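PDB 1Q1R: putidaredoxin reductase from Pseudomonas putida, which probably passes electrons from NADH through its bound FAD to the iron-sulfur protein putidaredoxin, which serves the cytochrome P450cam monooxygenase. Local coordinates for residues 17-21 and 64-70; 49-54 and 163-167; 142-146 and 240-244; 324-328 and 387-391. One frame throughout, in Å; residues are numbered along the deposited sequence.

Interaction 1: 17-21 and 64-70; sequences VEVAF and LRTPDAY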
loop_
_atom_site.group_PDB
_atom_site.type_symbol
_atom_site.label_atom_id
_atom_site.label_comp_id
_atom_site.label_asym_id
_atom_site.label_seq_id
_atom_site.Cartn_x
_atom_site.Cartn_y
_atom_site.Cartn_z
ATOM N N VAL A 17 3.448 13.351 5.987
ATOM C CA VAL A 17 4.763 13.715 6.504
ATOM C C VAL A 17 5.745 14.075 5.387
ATOM O O VAL A 17 6.530 15.017 5.526
ATOM C CB VAL A 17 5.353 12.563 7.368
ATOM C CG1 VAL A 17 6.806 12.841 7.707
ATOM C CG2 VAL A 17 4.534 12.412 8.655
ATOM N N GLU A 18 5.702 13.324 4.286
ATOM C CA GLU A 18 6.594 13.579 3.153
ATOM C C GLU A 18 6.253 14.935 2.513
ATOM O O GLU A 18 7.132 15.645 2.029
ATOM C CB GLU A 18 6.463 12.454 2.126
ATOM C CG GLU A 18 7.469 12.506 0.984
ATOM C CD GLU A 18 8.909 12.550 1.465
ATOM O OE1 GLU A 18 9.258 11.804 2.409
ATOM O OE2 GLU A 18 9.695 13.333 0.889
ATOM N N VAL A 19 4.974 15.291 2.511
ATOM C CA VAL A 19 4.563 16.577 1.955
ATOM C C VAL A 19 5.142 17.668 2.855
ATOM O O VAL A 19 5.761 18.625 2.383
ATOM C CB VAL A 19 3.020 16.711 1.915
ATOM C CG1 VAL A 19 2.620 18.166 1.676
ATOM C CG2 VAL A 19 2.452 15.831 0.813
ATOM N N ALA A 20 4.956 17.498 4.160
ATOM C CA ALA A 20 5.446 18.458 5.143
ATOM C C ALA A 20 6.945 18.735 5.008
ATOM O O ALA A 20 7.356 19.885 4.827
ATOM C CB ALA A 20 5.128 17.962 6.556
ATOM N N PHE A 21 7.763 17.689 5.100
ATOM C CA PHE A 21 9.205 17.862 4.991
ATOM C C PHE A 21 9.654 18.222 3.581
ATOM O O PHE A 21 10.643 18.932 3.408
ATOM C CB PHE A 21 9.942 16.611 5.480
ATOM C CG PHE A 21 9.937 16.459 6.975
ATOM C CD1 PHE A 21 8.879 15.830 7.622
ATOM C CD2 PHE A 21 10.964 16.996 7.743
ATOM C CE1 PHE A 21 8.844 15.741 9.008
ATOM C CE2 PHE A 21 10.938 16.913 9.130
ATOM C CZ PHE A 21 9.876 16.285 9.765
ATOM N N LEU A 64 9.479 7.843 10.865
ATOM C CA LEU A 64 9.669 8.375 9.520
ATOM C C LEU A 64 10.771 9.426 9.620
ATOM O O LEU A 64 11.648 9.514 8.758
ATOM C CB LEU A 64 8.376 9.021 9.006
ATOM C CG LEU A 64 7.186 8.094 8.735
ATOM C CD1 LEU A 64 6.039 8.905 8.134
ATOM C CD2 LEU A 64 7.601 6.980 7.778
ATOM N N ARG A 65 10.702 10.219 10.687
ATOM C CA ARG A 65 11.680 11.269 10.983
ATOM C C ARG A 65 11.823 11.310 12.502
ATOM O O ARG A 65 10.856 11.050 13.214
ATOM C CB ARG A 65 11.172 12.633 10.519
ATOM C CG ARG A 65 10.772 12.699 9.069
ATOM C CD ARG A 65 11.967 12.847 8.156
ATOM N NE ARG A 65 11.524 12.877 6.765
ATOM C CZ ARG A 65 12.112 13.579 5.804
ATOM N NH1 ARG A 65 13.183 14.320 6.080
ATOM N NH2 ARG A 65 11.621 13.548 4.572
ATOM N N THR A 66 13.012 11.634 13.002
ATOM C CA THR A 66 13.204 11.710 14.447
ATOM C C THR A 66 12.297 12.814 14.979
ATOM O O THR A 66 11.954 13.745 14.252
ATOM C CB THR A 66 14.662 12.058 14.821
ATOM O OG1 THR A 66 15.013 13.322 14.244
ATOM C CG2 THR A 66 15.615 10.989 14.315
ATOM N N PRO A 67 11.889 12.719 16.255
ATOM C CA PRO A 67 11.014 13.729 16.859
ATOM C C PRO A 67 11.568 15.152 16.796
ATOM O O PRO A 67 10.807 16.108 16.635
ATOM C CB PRO A 67 10.857 13.232 18.292
ATOM C CG PRO A 67 10.919 11.746 18.127
ATOM C CD PRO A 67 12.081 11.582 17.172
ATOM N N ASP A 68 12.883 15.294 16.923
ATOM C CA ASP A 68 13.502 16.617 16.875
ATOM C C ASP A 68 13.381 17.248 15.494
ATOM O O ASP A 68 13.300 18.470 15.367
ATOM C CB ASP A 68 14.984 16.544 17.261
ATOM C CG ASP A 68 15.196 16.159 18.717
ATOM O OD1 ASP A 68 14.490 16.706 19.590
ATOM O OD2 ASP A 68 16.081 15.317 18.987
ATOM N N ALA A 69 13.371 16.411 14.460
ATOM C CA ALA A 69 13.275 16.887 13.085
ATOM C C ALA A 69 12.093 17.824 12.873
ATOM O O ALA A 69 12.207 18.819 12.159
ATOM C CB ALA A 69 13.182 15.707 12.125
ATOM N N TYR A 70 10.957 17.513 13.484
ATOM C CA TYR A 70 9.785 18.366 13.324
ATOM C C TYR A 70 10.067 19.758 13.872
ATOM O O TYR A 70 9.781 20.756 13.218
ATOM C CB TYR A 70 8.567 17.765 14.031
ATOM C CG TYR A 70 8.106 16.454 13.436
ATOM C CD1 TYR A 70 8.759 15.262 13.743
ATOM C CD2 TYR A 70 7.043 16.411 12.534
ATOM C CE1 TYR A 70 8.366 14.058 13.166
ATOM C CE2 TYR A 70 6.641 15.213 11.951
ATOM C CZ TYR A 70 7.309 14.041 12.272
ATOM O OH TYR A 70 6.941 12.858 11.691
HETATM O O HOH W 1 9.173 11.086 4.939
#
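Val17 meets Leu64 through purely apolar contact, its CB lying 3.8 Å from CD1 of the leucine. Both methyls also touch the phenol end of Tyr70, with CG2 3.9 Å from the phenol oxygen OH. One residue on, Glu18 turns its carboxylate to Arg65. The salt bridge between OE1 of Glu18 and NH2 of Arg65 is long at 3.6 Å, and the carboxylate oxygen approaches at the edge of the guanidinium. A water reinforces it, donating to Glu18 OE1 over 2.6 Å and accepting a weak bond from Arg65 NE. Phe21 fills the middle of the contact. Arg65 bends at chi2 (-80°), which lays the side chain over one face of the phenyl ring: CG stands above CE1 and CZ, while the guanidinium lies flat over CB and CG, its plane only 12° from that of the ring. The stack is offset, with group centres 4.4 Å apart. At its far edge the same ring points into the face of Tyr70 in a T-shaped pair, centroids 5.1 Å apart and planes at 78°, and Phe21 CE2 touches Ala69 CB at 3.9 Å. Helix 14-25, which follows the Gly-rich turn of the FAD-binding Rossmann fold, is thus joined to the loop at 64-66 and the start of helix 67-72 mainly around Phe21. Stacking holds the guanidinium flat, while its charge meets Glu18 only through a long, water-assisted bridge, Glu18 also pairing weakly with Arg310.

Interaction 2: 49-54 and 163-167; sequences SKAYLA and EVAAT. With FAD (flavin-adenine dinucleotide), chain C.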
loop_
_atom_site.group_PDB
_atom_site.type_symbol
_atom_site.label_atom_id
_atom_site.label_comp_id
_atom_site.label_asym_id
_atom_site.label_seq_id
_atom_site.Cartn_x
_atom_site.Cartn_y
_atom_site.Cartn_z
ATOM N N SER A 49 4.568 -5.786 8.665
ATOM C CA SER A 49 4.205 -7.136 8.231
ATOM C C SER A 49 5.508 -7.851 7.872
ATOM O O SER A 49 5.502 -8.941 7.298
ATOM C CB SER A 49 3.265 -7.109 7.020
ATOM O OG SER A 49 3.820 -6.378 5.942
ATOM N N LYS A 50 6.625 -7.224 8.240
ATOM C CA LYS A 50 7.951 -7.757 7.959
ATOM C C LYS A 50 8.847 -7.871 9.205
ATOM O O LYS A 50 8.502 -8.579 10.153
ATOM C CB LYS A 50 8.623 -6.897 6.875
ATOM C CG LYS A 50 7.780 -6.784 5.597
ATOM C CD LYS A 50 8.399 -5.830 4.577
ATOM C CE LYS A 50 7.506 -5.674 3.356
ATOM N NZ LYS A 50 6.179 -5.070 3.689
ATOM N N ALA A 51 9.982 -7.172 9.209
ATOM C CA ALA A 51 10.933 -7.243 10.321
ATOM C C ALA A 51 10.410 -6.808 11.695
ATOM O O ALA A 51 10.811 -7.375 12.718
ATOM C CB ALA A 51 12.211 -6.450 9.974
ATOM N N TYR A 52 9.541 -5.802 11.739
ATOM C CA TYR A 52 9.021 -5.372 13.029
ATOM C C TYR A 52 8.047 -6.432 13.545
ATOM O O TYR A 52 8.078 -6.795 14.722
ATOM C CB TYR A 52 8.313 -4.022 12.933
ATOM C CG TYR A 52 8.078 -3.410 14.301
ATOM C CD1 TYR A 52 9.153 -2.962 15.073
ATOM C CD2 TYR A 52 6.801 -3.326 14.844
ATOM C CE1 TYR A 52 8.961 -2.446 16.359
ATOM C CE2 TYR A 52 6.598 -2.805 16.136
ATOM C CZ TYR A 52 7.684 -2.369 16.880
ATOM O OH TYR A 52 7.501 -1.850 18.141
ATOM N N LEU A 53 7.186 -6.932 12.663
ATOM C CA LEU A 53 6.238 -7.968 13.060
ATOM C C LEU A 53 7.030 -9.189 13.519
ATOM O O LEU A 53 6.570 -9.952 14.366
ATOM C CB LEU A 53 5.316 -8.346 11.894
ATOM C CG LEU A 53 4.175 -9.312 12.234
ATOM C CD1 LEU A 53 3.233 -8.657 13.243
ATOM C CD2 LEU A 53 3.408 -9.680 10.972
ATOM N N ALA A 54 8.228 -9.368 12.969
ATOM C CA ALA A 54 9.070 -10.496 13.356
ATOM C C ALA A 54 9.793 -10.220 14.686
ATOM O O ALA A 54 10.461 -11.108 15.227
ATOM C CB ALA A 54 10.101 -10.791 12.258
ATOM N N GLU A 163 2.391 -11.750 3.581
ATOM C CA GLU A 163 3.538 -11.348 4.394
ATOM C C GLU A 163 3.297 -11.706 5.860
ATOM O O GLU A 163 4.225 -12.078 6.582
ATOM C CB GLU A 163 3.796 -9.853 4.234
ATOM C CG GLU A 163 4.491 -9.523 2.919
ATOM C CD GLU A 163 4.764 -8.050 2.754
ATOM O OE1 GLU A 163 4.603 -7.301 3.741
ATOM O OE2 GLU A 163 5.148 -7.640 1.636
ATOM N N VAL A 164 2.048 -11.598 6.298
ATOM C CA VAL A 164 1.705 -11.952 7.668
ATOM C C VAL A 164 1.904 -13.460 7.841
ATOM O O VAL A 164 2.515 -13.911 8.810
ATOM C CB VAL A 164 0.244 -11.583 7.982
ATOM C CG1 VAL A 164 -0.220 -12.307 9.239
ATOM C CG2 VAL A 164 0.121 -10.079 8.167
ATOM N N ALA A 165 1.394 -14.240 6.887
ATOM C CA ALA A 165 1.531 -15.695 6.938
ATOM C C ALA A 165 3.000 -16.113 6.971
ATOM O O ALA A 165 3.384 -16.981 7.754
ATOM C CB ALA A 165 0.830 -16.336 5.729
ATOM N N ALA A 166 3.819 -15.501 6.117
ATOM C CA ALA A 166 5.244 -15.825 6.067
ATOM C C ALA A 166 5.907 -15.542 7.414
ATOM O O ALA A 166 6.709 -16.335 7.898
ATOM C CB ALA A 166 5.932 -15.015 4.969
ATOM N N THR A 167 5.559 -14.414 8.024
ATOM C CA THR A 167 6.133 -14.053 9.317
ATOM C C THR A 167 5.663 -15.004 10.418
ATOM O O THR A 167 6.457 -15.404 11.275
ATOM C CB THR A 167 5.773 -12.600 9.693
ATOM O OG1 THR A 167 6.277 -11.721 8.685
ATOM C CG2 THR A 167 6.404 -12.216 11.031
HETATM P PA FAD C . -2.004 6.307 5.891
HETATM O O1A FAD C . -3.280 5.594 6.137
HETATM O O2A FAD C . -0.735 5.624 6.233
HETATM O O5B FAD C . -2.026 7.716 6.654
HETATM C C5B FAD C . -3.218 8.504 6.753
HETATM C C4B FAD C . -3.341 9.039 8.190
HETATM O O4B FAD C . -4.313 10.144 8.231
HETATM C C3B FAD C . -3.893 7.959 9.134
HETATM O O3B FAD C . -3.253 8.078 10.411
HETATM C C2B FAD C . -5.349 8.333 9.267
HETATM O O2B FAD C . -5.869 7.871 10.518
HETATM C C1B FAD C . -5.269 9.846 9.271
HETATM N N9A FAD C . -6.576 10.527 9.060
HETATM C C8A FAD C . -7.531 10.188 8.176
HETATM N N7A FAD C . -8.565 11.029 8.307
HETATM C C5A FAD C . -8.264 11.898 9.269
HETATM C C6A FAD C . -8.939 12.978 9.840
HETATM N N6A FAD C . -10.161 13.305 9.424
HETATM N N1A FAD C . -8.342 13.686 10.831
HETATM C C2A FAD C . -7.117 13.362 11.269
HETATM N N3A FAD C . -6.454 12.325 10.734
HETATM C C4A FAD C . -7.005 11.585 9.741
HETATM N N1 FAD C . 3.715 -0.258 0.418
HETATM C C2 FAD C . 4.820 -0.605 -0.369
HETATM O O2 FAD C . 5.110 0.072 -1.354
HETATM N N3 FAD C . 5.599 -1.721 -0.013
HETATM C C4 FAD C . 5.269 -2.481 1.133
HETATM O O4 FAD C . 5.985 -3.427 1.456
HETATM C C4X FAD C . 4.157 -2.133 1.918
HETATM N N5 FAD C . 3.860 -2.827 3.054
HETATM C C5X FAD C . 2.832 -2.471 3.878
HETATM C C6 FAD C . 2.578 -3.200 5.059
HETATM C C7 FAD C . 1.529 -2.816 5.925
HETATM C C7M FAD C . 1.251 -3.651 7.189
HETATM C C8 FAD C . 0.732 -1.687 5.609
HETATM C C8M FAD C . -0.401 -1.223 6.538
HETATM C C9 FAD C . 0.985 -0.961 4.431
HETATM C C9A FAD C . 2.029 -1.349 3.564
HETATM N N10 FAD C . 2.310 -0.618 2.377
HETATM C C10 FAD C . 3.386 -1.015 1.556
HETATM C "C1'" FAD C . 1.467 0.554 1.990
HETATM C "C2'" FAD C . 2.180 1.867 2.325
HETATM O "O2'" FAD C . 2.663 1.806 3.672
HETATM C "C3'" FAD C . 1.233 3.069 2.159
HETATM O "O3'" FAD C . 0.680 3.049 0.836
HETATM C "C4'" FAD C . 1.982 4.387 2.386
HETATM O "O4'" FAD C . 2.539 4.400 3.703
HETATM C "C5'" FAD C . 1.067 5.614 2.225
HETATM O "O5'" FAD C . 0.121 5.735 3.300
HETATM P P FAD C . -0.705 7.115 3.454
HETATM O O1P FAD C . 0.131 8.071 4.210
HETATM O O2P FAD C . -1.170 7.515 2.107
HETATM O O3P FAD C . -2.015 6.695 4.316
HETATM O O HOH W 2 8.774 -11.242 8.592
#
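Lys50 and Glu163 form the ionic part of the contact, a salt bridge of 2.7 Å from NZ to OE1 that reaches the carboxylate oxygen on its syn side, 25° out of the carboxylate plane. The lysine chain runs extended and turns only at chi4 (63°), a last bend that places the ammonium between the glutamate and the flavin. Among the hydrogen bonds, Ser49 OG donates to the same Glu163 OE1 over a short 2.5 Å, nearly in line with the C-O bond. One oxygen therefore takes two donors, while OE2 of Glu163 is held by Ser331 OG and Asp332 N of the C-terminal domain. On the cofactor side Lys50 NZ gives a bond of 2.8 Å to FAD O4 and a weak one of 3.3 Å to FAD N5, and Pro46 O is a further partner. Polar contact also extends along helix 159-170: Thr167 OG1 lies 3.2 Å from Ser49 O, and a water 2.5 Å from OG1 gives a weak bond to Lys50 O. Apolar packing completes the joint. Thr167 CG2 rests against Leu53 CG at 3.9 Å, and Leu53 CD2 reaches Val164 CG2 at 4.3 Å. Glu163 acts as a second-shell residue: gripped at both oxygens, it fixes where Lys50 sits beside the isoalloxazine. A lysine-glutamate pair at the flavin recurs in the glutathione reductase family, and here the ammonium would probably draw electron density toward N5 and O4 and help stabilise reduced flavin.

Interaction 3: 142-146 and 240-244; sequences IRRQL and DLVIA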
loop_
_atom_site.group_PDB
_atom_site.type_symbol
_atom_site.label_atom_id
_atom_site.label_comp_id
_atom_site.label_asym_id
_atom_site.label_seq_id
_atom_site.Cartn_x
_atom_site.Cartn_y
_atom_site.Cartn_z
ATOM N N ILE A 142 -0.630 -8.039 17.486
ATOM C CA ILE A 142 -0.451 -9.279 16.748
ATOM C C ILE A 142 0.894 -9.933 17.090
ATOM O O ILE A 142 0.956 -11.126 17.408
ATOM C CB ILE A 142 -0.518 -9.035 15.219
ATOM C CG1 ILE A 142 -1.963 -8.747 14.795
ATOM C CG2 ILE A 142 0.036 -10.256 14.466
ATOM C CD1 ILE A 142 -2.080 -8.094 13.425
ATOM N N ARG A 143 1.976 -9.161 17.026
ATOM C CA ARG A 143 3.291 -9.728 17.320
ATOM C C ARG A 143 3.364 -10.432 18.673
ATOM O O ARG A 143 3.971 -11.498 18.784
ATOM C CB ARG A 143 4.382 -8.662 17.269
ATOM C CG ARG A 143 5.745 -9.227 17.687
ATOM C CD ARG A 143 6.485 -8.255 18.571
ATOM N NE ARG A 143 7.258 -7.314 17.784
ATOM C CZ ARG A 143 7.360 -6.014 18.039
ATOM N NH1 ARG A 143 6.725 -5.466 19.079
ATOM N NH2 ARG A 143 8.120 -5.269 17.249
ATOM N N ARG A 144 2.765 -9.834 19.701
ATOM C CA ARG A 144 2.785 -10.437 21.033
ATOM C C ARG A 144 2.147 -11.820 21.007
ATOM O O ARG A 144 2.454 -12.668 21.838
ATOM C CB ARG A 144 2.031 -9.561 22.050
ATOM C CG ARG A 144 2.737 -8.254 22.416
ATOM C CD ARG A 144 2.079 -7.587 23.627
ATOM N NE ARG A 144 0.678 -7.247 23.391
ATOM C CZ ARG A 144 0.257 -6.100 22.865
ATOM N NH1 ARG A 144 1.125 -5.160 22.515
ATOM N NH2 ARG A 144 -1.043 -5.892 22.686
ATOM N N GLN A 145 1.264 -12.044 20.040
ATOM C CA GLN A 145 0.569 -13.318 19.931
ATOM C C GLN A 145 1.107 -14.264 18.859
ATOM O O GLN A 145 0.485 -15.284 18.570
ATOM C CB GLN A 145 -0.921 -13.058 19.705
ATOM C CG GLN A 145 -1.532 -12.210 20.818
ATOM C CD GLN A 145 -2.992 -11.899 20.604
ATOM O OE1 GLN A 145 -3.856 -12.769 20.763
ATOM N NE2 GLN A 145 -3.281 -10.654 20.233
ATOM N N LEU A 146 2.245 -13.936 18.257
ATOM C CA LEU A 146 2.815 -14.831 17.247
ATOM C C LEU A 146 3.597 -15.880 18.026
ATOM O O LEU A 146 4.814 -15.809 18.145
ATOM C CB LEU A 146 3.728 -14.059 16.289
ATOM C CG LEU A 146 3.006 -13.069 15.367
ATOM C CD1 LEU A 146 4.016 -12.430 14.424
ATOM C CD2 LEU A 146 1.923 -13.789 14.564
ATOM N N ASP A 240 -6.158 -19.557 17.561
ATOM C CA ASP A 240 -5.722 -18.859 18.765
ATOM C C ASP A 240 -5.595 -17.386 18.391
ATOM O O ASP A 240 -5.613 -16.505 19.251
ATOM C CB ASP A 240 -4.362 -19.382 19.232
ATOM C CG ASP A 240 -4.422 -20.820 19.687
ATOM O OD1 ASP A 240 -5.217 -21.111 20.601
ATOM O OD2 ASP A 240 -3.675 -21.657 19.134
ATOM N N LEU A 241 -5.475 -17.131 17.091
ATOM C CA LEU A 241 -5.324 -15.775 16.579
ATOM C C LEU A 241 -5.928 -15.668 15.184
ATOM O O LEU A 241 -5.795 -16.583 14.374
ATOM C CB LEU A 241 -3.836 -15.415 16.517
ATOM C CG LEU A 241 -3.425 -14.015 16.058
ATOM C CD1 LEU A 241 -3.940 -12.970 17.046
ATOM C CD2 LEU A 241 -1.897 -13.951 15.959
ATOM N N VAL A 242 -6.593 -14.551 14.913
ATOM C CA VAL A 242 -7.200 -14.319 13.608
ATOM C C VAL A 242 -6.804 -12.936 13.129
ATOM O O VAL A 242 -6.995 -11.945 13.831
ATOM C CB VAL A 242 -8.751 -14.395 13.654
ATOM C CG1 VAL A 242 -9.327 -14.063 12.275
ATOM C CG2 VAL A 242 -9.199 -15.790 14.082
ATOM N N ILE A 243 -6.232 -12.876 11.935
ATOM C CA ILE A 243 -5.819 -11.610 11.350
ATOM C C ILE A 243 -6.573 -11.457 10.040
ATOM O O ILE A 243 -6.482 -12.308 9.157
ATOM C CB ILE A 243 -4.307 -11.594 11.095
ATOM C CG1 ILE A 243 -3.567 -11.692 12.433
ATOM C CG2 ILE A 243 -3.918 -10.326 10.336
ATOM C CD1 ILE A 243 -2.083 -11.959 12.290
ATOM N N ALA A 244 -7.332 -10.374 9.927
ATOM C CA ALA A 244 -8.127 -10.136 8.733
ATOM C C ALA A 244 -7.578 -9.005 7.873
ATOM O O ALA A 244 -7.153 -7.965 8.379
ATOM C CB ALA A 244 -9.581 -9.835 9.128
HETATM O O HOH W 3 -3.724 -15.340 20.677
#
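The flat amide of Gln145 has Leu241 under one face, methyl CD1 lying 3.8 Å from the amide carbon CD. At the oxygen end a water donates to Gln145 OE1 and to Asp240 O, 2.6 Å from each, linking the two segments; at the nitrogen end NE2 is held by Asn128 O and Cys141 O. This is helix-on-sheet packing in the second Rossmann-type domain of the glutathione reductase fold, probably the one that binds NADH: the end of helix 136-144 and the turn after it lie against strand 241-244 of a parallel sheet. Alternate strand residues Leu241 and Ile243 point at the helix. Leu241 holds CG anti to its backbone N (chi1 -178°), which spreads the fork of its methyls across the end of the helix, CD1 beneath the amide and CD2 4.1 Å from Leu146 CD2. Beside them, Leu152 of the neighbouring strand 151-155 packs on both Leu241 and Ile243. Ile142 and Ile243 reach toward each other tip to tip, and there the fit is tight, with Ile142 CG2 only 3.5 Å from Ile243 CD1.

Interaction 4: 324-328 and 387-391; sequences EAAPW and KQIIT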
loop_
_atom_site.group_PDB
_atom_site.type_symbol
_atom_site.label_atom_id
_atom_site.label_comp_id
_atom_site.label_asym_id
_atom_site.label_seq_id
_atom_site.Cartn_x
_atom_site.Cartn_y
_atom_site.Cartn_z
ATOM N N GLU A 324 5.927 11.950 -14.670
ATOM C CA GLU A 324 5.253 10.771 -14.135
ATOM C C GLU A 324 6.092 9.512 -14.329
ATOM O O GLU A 324 6.530 9.208 -15.440
ATOM C CB GLU A 324 3.884 10.581 -14.801
ATOM C CG GLU A 324 3.336 9.159 -14.697
ATOM C CD GLU A 324 1.881 9.044 -15.122
ATOM O OE1 GLU A 324 1.450 7.927 -15.479
ATOM O OE2 GLU A 324 1.160 10.066 -15.086
ATOM N N ALA A 325 6.316 8.786 -13.239
ATOM C CA ALA A 325 7.095 7.556 -13.286
ATOM C C ALA A 325 6.162 6.352 -13.242
ATOM O O ALA A 325 5.040 6.445 -12.746
ATOM C CB ALA A 325 8.065 7.510 -12.108
ATOM N N ALA A 326 6.617 5.225 -13.774
ATOM C CA ALA A 326 5.801 4.019 -13.755
ATOM C C ALA A 326 5.553 3.656 -12.293
ATOM O O ALA A 326 6.445 3.784 -11.461
ATOM C CB ALA A 326 6.527 2.878 -14.461
ATOM N N PRO A 327 4.335 3.216 -11.959
ATOM C CA PRO A 327 4.066 2.852 -10.565
ATOM C C PRO A 327 4.740 1.528 -10.211
ATOM O O PRO A 327 4.868 0.641 -11.058
ATOM C CB PRO A 327 2.546 2.756 -10.523
ATOM C CG PRO A 327 2.211 2.259 -11.902
ATOM C CD PRO A 327 3.113 3.110 -12.777
ATOM N N TRP A 328 5.194 1.403 -8.969
ATOM C CA TRP A 328 5.828 0.167 -8.533
ATOM C C TRP A 328 5.702 -0.021 -7.032
ATOM O O TRP A 328 5.348 0.910 -6.299
ATOM C CB TRP A 328 7.312 0.124 -8.931
ATOM C CG TRP A 328 8.208 1.078 -8.193
ATOM C CD1 TRP A 328 8.399 2.399 -8.467
ATOM C CD2 TRP A 328 9.041 0.776 -7.062
ATOM N NE1 TRP A 328 9.302 2.941 -7.581
ATOM C CE2 TRP A 328 9.710 1.966 -6.708
ATOM C CE3 TRP A 328 9.284 -0.386 -6.315
ATOM C CZ2 TRP A 328 10.611 2.033 -5.635
ATOM C CZ3 TRP A 328 10.178 -0.324 -5.250
ATOM C CH2 TRP A 328 10.831 0.881 -4.920
ATOM N N LYS A 387 11.509 -0.953 -15.444
ATOM C CA LYS A 387 10.910 0.351 -15.160
ATOM C C LYS A 387 11.070 1.228 -16.389
ATOM O O LYS A 387 10.151 1.937 -16.795
ATOM C CB LYS A 387 11.617 1.045 -13.995
ATOM C CG LYS A 387 11.278 0.545 -12.611
ATOM C CD LYS A 387 12.011 1.419 -11.600
ATOM C CE LYS A 387 11.558 1.170 -10.180
ATOM N NZ LYS A 387 12.314 2.044 -9.235
ATOM N N GLN A 388 12.263 1.176 -16.968
ATOM C CA GLN A 388 12.590 1.953 -18.153
ATOM C C GLN A 388 11.685 1.566 -19.325
ATOM O O GLN A 388 11.189 2.428 -20.049
ATOM C CB GLN A 388 14.060 1.723 -18.511
ATOM C CG GLN A 388 14.568 2.525 -19.692
ATOM C CD GLN A 388 16.021 2.217 -20.018
ATOM O OE1 GLN A 388 16.618 2.839 -20.902
ATOM N NE2 GLN A 388 16.599 1.251 -19.304
ATOM N N ILE A 389 11.475 0.266 -19.508
ATOM C CA ILE A 389 10.629 -0.231 -20.592
ATOM C C ILE A 389 9.198 0.304 -20.479
ATOM O O ILE A 389 8.597 0.710 -21.478
ATOM C CB ILE A 389 10.595 -1.786 -20.597
ATOM C CG1 ILE A 389 11.973 -2.332 -20.971
ATOM C CG2 ILE A 389 9.541 -2.295 -21.578
ATOM C CD1 ILE A 389 12.147 -3.819 -20.707
ATOM N N ILE A 390 8.662 0.307 -19.262
ATOM C CA ILE A 390 7.301 0.780 -19.022
ATOM C C ILE A 390 7.197 2.298 -19.098
ATOM O O ILE A 390 6.361 2.837 -19.823
ATOM C CB ILE A 390 6.785 0.339 -17.624
ATOM C CG1 ILE A 390 6.889 -1.178 -17.477
ATOM C CG2 ILE A 390 5.344 0.794 -17.428
ATOM C CD1 ILE A 390 6.124 -1.946 -18.521
ATOM N N THR A 391 8.048 2.983 -18.343
ATOM C CA THR A 391 8.035 4.440 -18.304
ATOM C C THR A 391 8.262 5.083 -19.667
ATOM O O THR A 391 7.595 6.058 -20.013
ATOM C CB THR A 391 9.096 4.985 -17.327
ATOM O OG1 THR A 391 8.870 4.444 -16.018
ATOM C CG2 THR A 391 9.027 6.510 -17.260
#
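Lys387 crosses one face of the Trp328 indole at a slant. An extended chain beyond CG carries CE and NZ of the lysine over the five-membered ring: CE forms a CH-pi contact 3.7 Å from its centroid, and NZ a cation-pi contact at 3.8 Å, 22° off the ring normal. Trp328 carries CG between its backbone N and carbonyl carbon (chi1 70°), a crowded position that turns one indole face to Lys387. Phe383, a turn earlier on that helix, also meets the tryptophan ring, and Val341 of strand 336-342 touches both Trp328 and Lys387. At the other end of the contact Thr391 points its hydroxyl at the incoming chain. Its OG1 accepts a bond of 3.3 Å from Ala326 N, with an N-H...O angle of 147°, and donates over 2.9 Å to Lys387 O from above the carbonyl plane, which fixes the hydroxyl from two directions. That carbonyl also takes the helical bond from Thr391 N. Ala326 presses its methyl toward the helix, CB lying 3.2 Å from Thr391 OG1 and 3.8 Å from Ile390 CG2. The arrangement joins the loop leading into strand 328-333, and the first residue of that strand, to helix 380-391, which packs on the antiparallel sheet in the C-terminal domain of this glutathione reductase-type fold.

Along the chain, interactions 1 and 2 alternate their segments, as do interactions 2 and 3, whereas interaction 4 follows all of them. The first three lie in the pyridine nucleotide-disulphide oxidoreductase region; interaction 4 belongs with the C-terminal antiparallel sheet. Interactions 2 and 3 are neighbours, their centres about 11 Å apart, and touch directly: Tyr52 O lies 3.0 Å from Arg143 NH2, a probable hydrogen bond. Interaction 2 thus ties a loop of the first, FAD-binding domain to helix 159-170 of the second. Interaction 1 sits within the first domain, its centre about 25 Å from that of interaction 2; the centres of interactions 3 and 4 are about 37 Å apart. The contacts sample three domains gathered around the FAD.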